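Local coordinates for regulatory protein SWI6 (Saccharomyces cerevisiae, PDB 1SW6) that is a shared subunit of the yeast transcription complexes SBF and MBF, which act in cell-cycle-dependent transcription, here represented by its ankyrin-repeat domain, at residues H207-S212 against I296-A301; Y224-M229 against L303-D308. All blocks are in the same frame, centred on the assembly; numbering follows the deposited sequence.

Interaction 1: residues H207-S212 against I296-A301; sequences HIIITS and ISIVDA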
loop_
_atom_site.group_PDB
_atom_site.type_symbol
_atom_site.label_atom_id
_atom_site.label_comp_id
_atom_site.label_asym_id
_atom_site.label_seq_id
_atom_site.Cartn_x
_atom_site.Cartn_y
_atom_site.Cartn_z
ATOM N N HIS A 207 -13.786 -10.686 -3.640
ATOM C CA HIS A 207 -12.593 -9.879 -3.835
ATOM C C HIS A 207 -11.930 -10.114 -5.184
ATOM O O HIS A 207 -11.435 -9.166 -5.794
ATOM C CB HIS A 207 -11.595 -10.121 -2.690
ATOM C CG HIS A 207 -12.025 -9.530 -1.381
ATOM N ND1 HIS A 207 -12.049 -8.170 -1.148
ATOM C CD2 HIS A 207 -12.479 -10.112 -0.245
ATOM C CE1 HIS A 207 -12.498 -7.943 0.074
ATOM N NE2 HIS A 207 -12.766 -9.104 0.643
ATOM N N ILE A 208 -11.923 -11.360 -5.659
ATOM C CA ILE A 208 -11.316 -11.666 -6.954
ATOM C C ILE A 208 -12.054 -10.844 -8.008
ATOM O O ILE A 208 -11.447 -10.134 -8.814
ATOM C CB ILE A 208 -11.430 -13.173 -7.305
ATOM C CG1 ILE A 208 -10.542 -14.002 -6.364
ATOM C CG2 ILE A 208 -11.044 -13.394 -8.767
ATOM C CD1 ILE A 208 -10.491 -15.470 -6.689
ATOM N N ILE A 209 -13.377 -10.936 -7.985
ATOM C CA ILE A 209 -14.195 -10.193 -8.918
ATOM C C ILE A 209 -14.012 -8.687 -8.758
ATOM O O ILE A 209 -13.888 -7.983 -9.751
ATOM C CB ILE A 209 -15.674 -10.578 -8.751
ATOM C CG1 ILE A 209 -15.999 -11.754 -9.681
ATOM C CG2 ILE A 209 -16.572 -9.394 -9.054
ATOM C CD1 ILE A 209 -15.184 -13.000 -9.429
ATOM N N ILE A 210 -13.992 -8.184 -7.523
ATOM C CA ILE A 210 -13.802 -6.746 -7.329
ATOM C C ILE A 210 -12.511 -6.317 -8.021
ATOM O O ILE A 210 -12.437 -5.252 -8.635
ATOM C CB ILE A 210 -13.681 -6.358 -5.835
ATOM C CG1 ILE A 210 -15.011 -6.556 -5.116
ATOM C CG2 ILE A 210 -13.237 -4.907 -5.717
ATOM C CD1 ILE A 210 -16.127 -5.718 -5.646
ATOM N N THR A 211 -11.495 -7.164 -7.923
ATOM C CA THR A 211 -10.203 -6.877 -8.532
ATOM C C THR A 211 -10.270 -6.899 -10.048
ATOM O O THR A 211 -9.649 -6.071 -10.719
ATOM C CB THR A 211 -9.132 -7.886 -8.071
ATOM O OG1 THR A 211 -8.831 -7.664 -6.692
ATOM C CG2 THR A 211 -7.871 -7.731 -8.876
ATOM N N SER A 212 -11.013 -7.855 -10.588
ATOM C CA SER A 212 -11.143 -7.980 -12.035
ATOM C C SER A 212 -11.593 -6.663 -12.681
ATOM O O SER A 212 -11.381 -6.446 -13.873
ATOM C CB SER A 212 -12.154 -9.073 -12.384
ATOM O OG SER A 212 -13.472 -8.636 -12.100
ATOM N N ILE A 296 -17.199 -8.787 -19.384
ATOM C CA ILE A 296 -17.825 -10.032 -19.813
ATOM C C ILE A 296 -16.974 -11.286 -19.606
ATOM O O ILE A 296 -17.508 -12.379 -19.388
ATOM C CB ILE A 296 -18.225 -9.965 -21.304
ATOM C CG1 ILE A 296 -18.996 -11.230 -21.693
ATOM C CG2 ILE A 296 -16.978 -9.827 -22.172
ATOM C CD1 ILE A 296 -19.529 -11.227 -23.111
ATOM N N SER A 297 -15.658 -11.132 -19.683
ATOM C CA SER A 297 -14.753 -12.259 -19.512
ATOM C C SER A 297 -15.002 -13.056 -18.228
ATOM O O SER A 297 -15.235 -14.259 -18.280
ATOM C CB SER A 297 -13.306 -11.765 -19.535
ATOM O OG SER A 297 -12.416 -12.792 -19.130
ATOM N N ILE A 298 -14.962 -12.384 -17.080
ATOM C CA ILE A 298 -15.156 -13.063 -15.810
ATOM C C ILE A 298 -16.631 -13.398 -15.536
ATOM O O ILE A 298 -16.933 -14.301 -14.762
ATOM C CB ILE A 298 -14.514 -12.240 -14.654
ATOM C CG1 ILE A 298 -14.222 -13.155 -13.467
ATOM C CG2 ILE A 298 -15.413 -11.091 -14.248
ATOM C CD1 ILE A 298 -13.245 -12.567 -12.486
ATOM N N VAL A 299 -17.549 -12.691 -16.194
ATOM C CA VAL A 299 -18.973 -12.976 -16.038
ATOM C C VAL A 299 -19.246 -14.369 -16.622
ATOM O O VAL A 299 -19.914 -15.196 -15.999
ATOM C CB VAL A 299 -19.850 -11.967 -16.804
ATOM C CG1 VAL A 299 -21.302 -12.456 -16.828
ATOM C CG2 VAL A 299 -19.752 -10.602 -16.162
ATOM N N ASP A 300 -18.734 -14.616 -17.825
ATOM C CA ASP A 300 -18.924 -15.906 -18.482
ATOM C C ASP A 300 -18.226 -17.033 -17.732
ATOM O O ASP A 300 -18.771 -18.123 -17.613
ATOM C CB ASP A 300 -18.418 -15.856 -19.925
ATOM C CG ASP A 300 -19.332 -15.045 -20.840
ATOM O OD1 ASP A 300 -18.963 -14.857 -22.021
ATOM O OD2 ASP A 300 -20.415 -14.596 -20.384
ATOM N N ALA A 301 -17.021 -16.775 -17.227
ATOM C CA ALA A 301 -16.300 -17.810 -16.482
ATOM C C ALA A 301 -17.144 -18.251 -15.280
ATOM O O ALA A 301 -17.316 -19.450 -15.038
ATOM C CB ALA A 301 -14.961 -17.286 -16.021
#
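I298 reaches across from helix 296-304 and sets its terminal methyl against I209 and S212 of helix 204-212, with I208 at the margin. CD1 of I298 lies 3.6 Å from CD1 of I209 on one flank and 3.7 Å from CB of S212 on another, with CG2 of I208 farther off at 4.4 Å. The two isoleucine side chains meet at a slant, methyl to methyl. With CG1 of I298 anti to the backbone N (chi1 -158°) and chi2 also extended, CD1 is carried well away from its own helix, which matters because the short helix axes come no closer than 10.6 Å. CG2 of I298 rests 3.8 Å from OG of S212, so S212 meets I298 with both CB and OG. The axes run nearly antiparallel, at 154°, and the contact joins the third ankyrin repeat to the fourth through apolar packing between helices of successive repeats. Cut back to an alanine, I298 would lose CD1, which is likely to open a gap beside I209 CD1 and S212 CB. Further out, I289 and A290 of helix 286-293 pack on I209, and L293 on S212. A221 of helix 218-234 touches both I208 and S212, while V172 of helix 167-173 meets I208.

Interaction 2: residues Y224-M229 against L303-D308; sequences YLDILM and LDYGAD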
loop_
_atom_site.group_PDB
_atom_site.type_symbol
_atom_site.label_atom_id
_atom_site.label_comp_id
_atom_site.label_asym_id
_atom_site.label_seq_id
_atom_site.Cartn_x
_atom_site.Cartn_y
_atom_site.Cartn_z
ATOM N N TYR A 224 -6.688 -16.095 -10.935
ATOM C CA TYR A 224 -6.969 -16.460 -9.550
ATOM C C TYR A 224 -8.209 -17.349 -9.445
ATOM O O TYR A 224 -8.199 -18.383 -8.762
ATOM C CB TYR A 224 -7.146 -15.188 -8.701
ATOM C CG TYR A 224 -5.867 -14.386 -8.514
ATOM C CD1 TYR A 224 -5.912 -13.012 -8.335
ATOM C CD2 TYR A 224 -4.612 -15.014 -8.500
ATOM C CE1 TYR A 224 -4.736 -12.257 -8.146
ATOM C CE2 TYR A 224 -3.425 -14.274 -8.317
ATOM C CZ TYR A 224 -3.500 -12.896 -8.144
ATOM O OH TYR A 224 -2.352 -12.148 -7.999
ATOM N N LEU A 225 -9.267 -16.952 -10.140
ATOM C CA LEU A 225 -10.513 -17.711 -10.137
ATOM C C LEU A 225 -10.320 -19.131 -10.648
ATOM O O LEU A 225 -10.745 -20.086 -9.993
ATOM C CB LEU A 225 -11.567 -17.004 -10.986
ATOM C CG LEU A 225 -12.874 -17.777 -11.216
ATOM C CD1 LEU A 225 -13.485 -18.175 -9.870
ATOM C CD2 LEU A 225 -13.849 -16.916 -12.001
ATOM N N ASP A 226 -9.680 -19.281 -11.806
ATOM C CA ASP A 226 -9.479 -20.615 -12.373
ATOM C C ASP A 226 -8.533 -21.472 -11.538
ATOM O O ASP A 226 -8.784 -22.653 -11.353
ATOM C CB ASP A 226 -8.974 -20.532 -13.819
ATOM C CG ASP A 226 -10.009 -19.946 -14.768
ATOM O OD1 ASP A 226 -11.225 -20.059 -14.487
ATOM O OD2 ASP A 226 -9.611 -19.379 -15.806
ATOM N N ILE A 227 -7.453 -20.883 -11.038
ATOM C CA ILE A 227 -6.515 -21.630 -10.201
ATOM C C ILE A 227 -7.218 -22.127 -8.940
ATOM O O ILE A 227 -6.999 -23.251 -8.506
ATOM C CB ILE A 227 -5.297 -20.765 -9.759
ATOM C CG1 ILE A 227 -4.341 -20.555 -10.933
ATOM C CG2 ILE A 227 -4.561 -21.440 -8.609
ATOM C CD1 ILE A 227 -3.814 -21.846 -11.521
ATOM N N LEU A 228 -8.063 -21.283 -8.349
ATOM C CA LEU A 228 -8.789 -21.667 -7.142
ATOM C C LEU A 228 -9.713 -22.871 -7.398
ATOM O O LEU A 228 -9.730 -23.827 -6.614
ATOM C CB LEU A 228 -9.614 -20.479 -6.624
ATOM C CG LEU A 228 -10.527 -20.742 -5.416
ATOM C CD1 LEU A 228 -9.756 -21.483 -4.340
ATOM C CD2 LEU A 228 -11.056 -19.432 -4.864
ATOM N N MET A 229 -10.482 -22.820 -8.484
ATOM C CA MET A 229 -11.387 -23.926 -8.806
ATOM C C MET A 229 -10.592 -25.207 -9.103
ATOM O O MET A 229 -10.917 -26.278 -8.592
ATOM C CB MET A 229 -12.281 -23.561 -9.991
ATOM C CG MET A 229 -13.275 -22.430 -9.703
ATOM S SD MET A 229 -14.384 -22.795 -8.302
ATOM C CE MET A 229 -15.371 -24.118 -9.040
ATOM N N LEU A 303 -20.416 -17.901 -14.844
ATOM C CA LEU A 303 -21.652 -18.532 -15.276
ATOM C C LEU A 303 -21.373 -19.984 -15.626
ATOM O O LEU A 303 -22.163 -20.878 -15.286
ATOM C CB LEU A 303 -22.246 -17.787 -16.480
ATOM C CG LEU A 303 -22.986 -16.480 -16.138
ATOM C CD1 LEU A 303 -23.329 -15.733 -17.415
ATOM C CD2 LEU A 303 -24.255 -16.789 -15.338
ATOM N N ASP A 304 -20.243 -20.219 -16.291
ATOM C CA ASP A 304 -19.871 -21.573 -16.679
ATOM C C ASP A 304 -19.562 -22.458 -15.475
ATOM O O ASP A 304 -19.591 -23.680 -15.583
ATOM C CB ASP A 304 -18.674 -21.555 -17.632
ATOM C CG ASP A 304 -19.041 -21.028 -19.017
ATOM O OD1 ASP A 304 -20.238 -20.748 -19.251
ATOM O OD2 ASP A 304 -18.138 -20.895 -19.871
ATOM N N TYR A 305 -19.264 -21.847 -14.332
ATOM C CA TYR A 305 -18.981 -22.626 -13.137
ATOM C C TYR A 305 -20.303 -22.885 -12.419
ATOM O O TYR A 305 -20.347 -23.591 -11.405
ATOM C CB TYR A 305 -17.991 -21.894 -12.223
ATOM C CG TYR A 305 -16.521 -22.010 -12.639
ATOM C CD1 TYR A 305 -15.690 -20.886 -12.660
ATOM C CD2 TYR A 305 -15.959 -23.246 -12.984
ATOM C CE1 TYR A 305 -14.323 -20.983 -13.023
ATOM C CE2 TYR A 305 -14.609 -23.356 -13.344
ATOM C CZ TYR A 305 -13.796 -22.216 -13.360
ATOM O OH TYR A 305 -12.466 -22.313 -13.722
ATOM N N GLY A 306 -21.381 -22.314 -12.956
ATOM C CA GLY A 306 -22.688 -22.516 -12.367
ATOM C C GLY A 306 -23.257 -21.388 -11.525
ATOM O O GLY A 306 -24.281 -21.584 -10.863
ATOM N N ALA A 307 -22.624 -20.212 -11.533
ATOM C CA ALA A 307 -23.129 -19.081 -10.747
ATOM C C ALA A 307 -24.593 -18.804 -11.098
ATOM O O ALA A 307 -24.961 -18.749 -12.268
ATOM C CB ALA A 307 -22.283 -17.822 -10.999
ATOM N N ASP A 308 -25.415 -18.625 -10.072
ATOM C CA ASP A 308 -26.843 -18.376 -10.257
ATOM C C ASP A 308 -27.130 -16.907 -10.612
ATOM O O ASP A 308 -26.969 -16.028 -9.779
ATOM C CB ASP A 308 -27.579 -18.743 -8.974
ATOM C CG ASP A 308 -29.078 -18.740 -9.149
ATOM O OD1 ASP A 308 -29.608 -17.796 -9.769
ATOM O OD2 ASP A 308 -29.729 -19.679 -8.658
HETATM O O HOH W 1 -10.220 -24.013 -13.377
#
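The phenol oxygen of Y305 is gripped twice: OH donates to OD1 of D226 at 2.7 Å and accepts from a water 2.8 Å away. That water also donates to the backbone O of D226, so one residue of helix 218-234 holds the hydroxyl both directly and through solvent. OD1 lies near the plane of the ring at its edge, yet the hydroxyl approaches from above the carboxylate plane, 37° out of it. The other carboxylate oxygen, OD2, forms a salt bridge with K222, which would tend to keep D226 charged.

M229 lies over one face of the ring, its CG 3.8 Å from the Y305 centroid in a CH-pi contact. The bend at chi2 brings SD to 4.8 Å from the same centroid, a Met-aromatic contact 5° off the ring normal, while chi3 turns CE back toward CD2. L225 adds its CG at 4.0 Å from CE1 of Y305. Next, G306 takes positive phi (102°) in the Schellman motif that ends helix 296-304. Y305 thus reaches from the end of that helix in ankyrin repeat 4 to helix 218-234 of repeat 3, where L225 also packs on I298 and L302 and on L205 of helix 204-212.

How the interactions relate
From the N terminus, the chain passes through helix 204-212, which supplies the first side of interaction 1, and then helix 218-234, which supplies that of interaction 2. After the rest of ankyrin repeat 3 it enters repeat 4, where helix 296-304 closes the loop of interaction 1 across 83 intervening residues and its C-terminal end and following turn close that of interaction 2 across 73. The segments alternate, so the contacts cross rather than nest. Their centres lie about 9 Å apart, and packing links them: I208 CD1 approaches Y224 CB, and L225 CD2 approaches both I298 CG1 and A301 CB. Together they fasten two consecutive helices of repeat 3 to one helix of repeat 4.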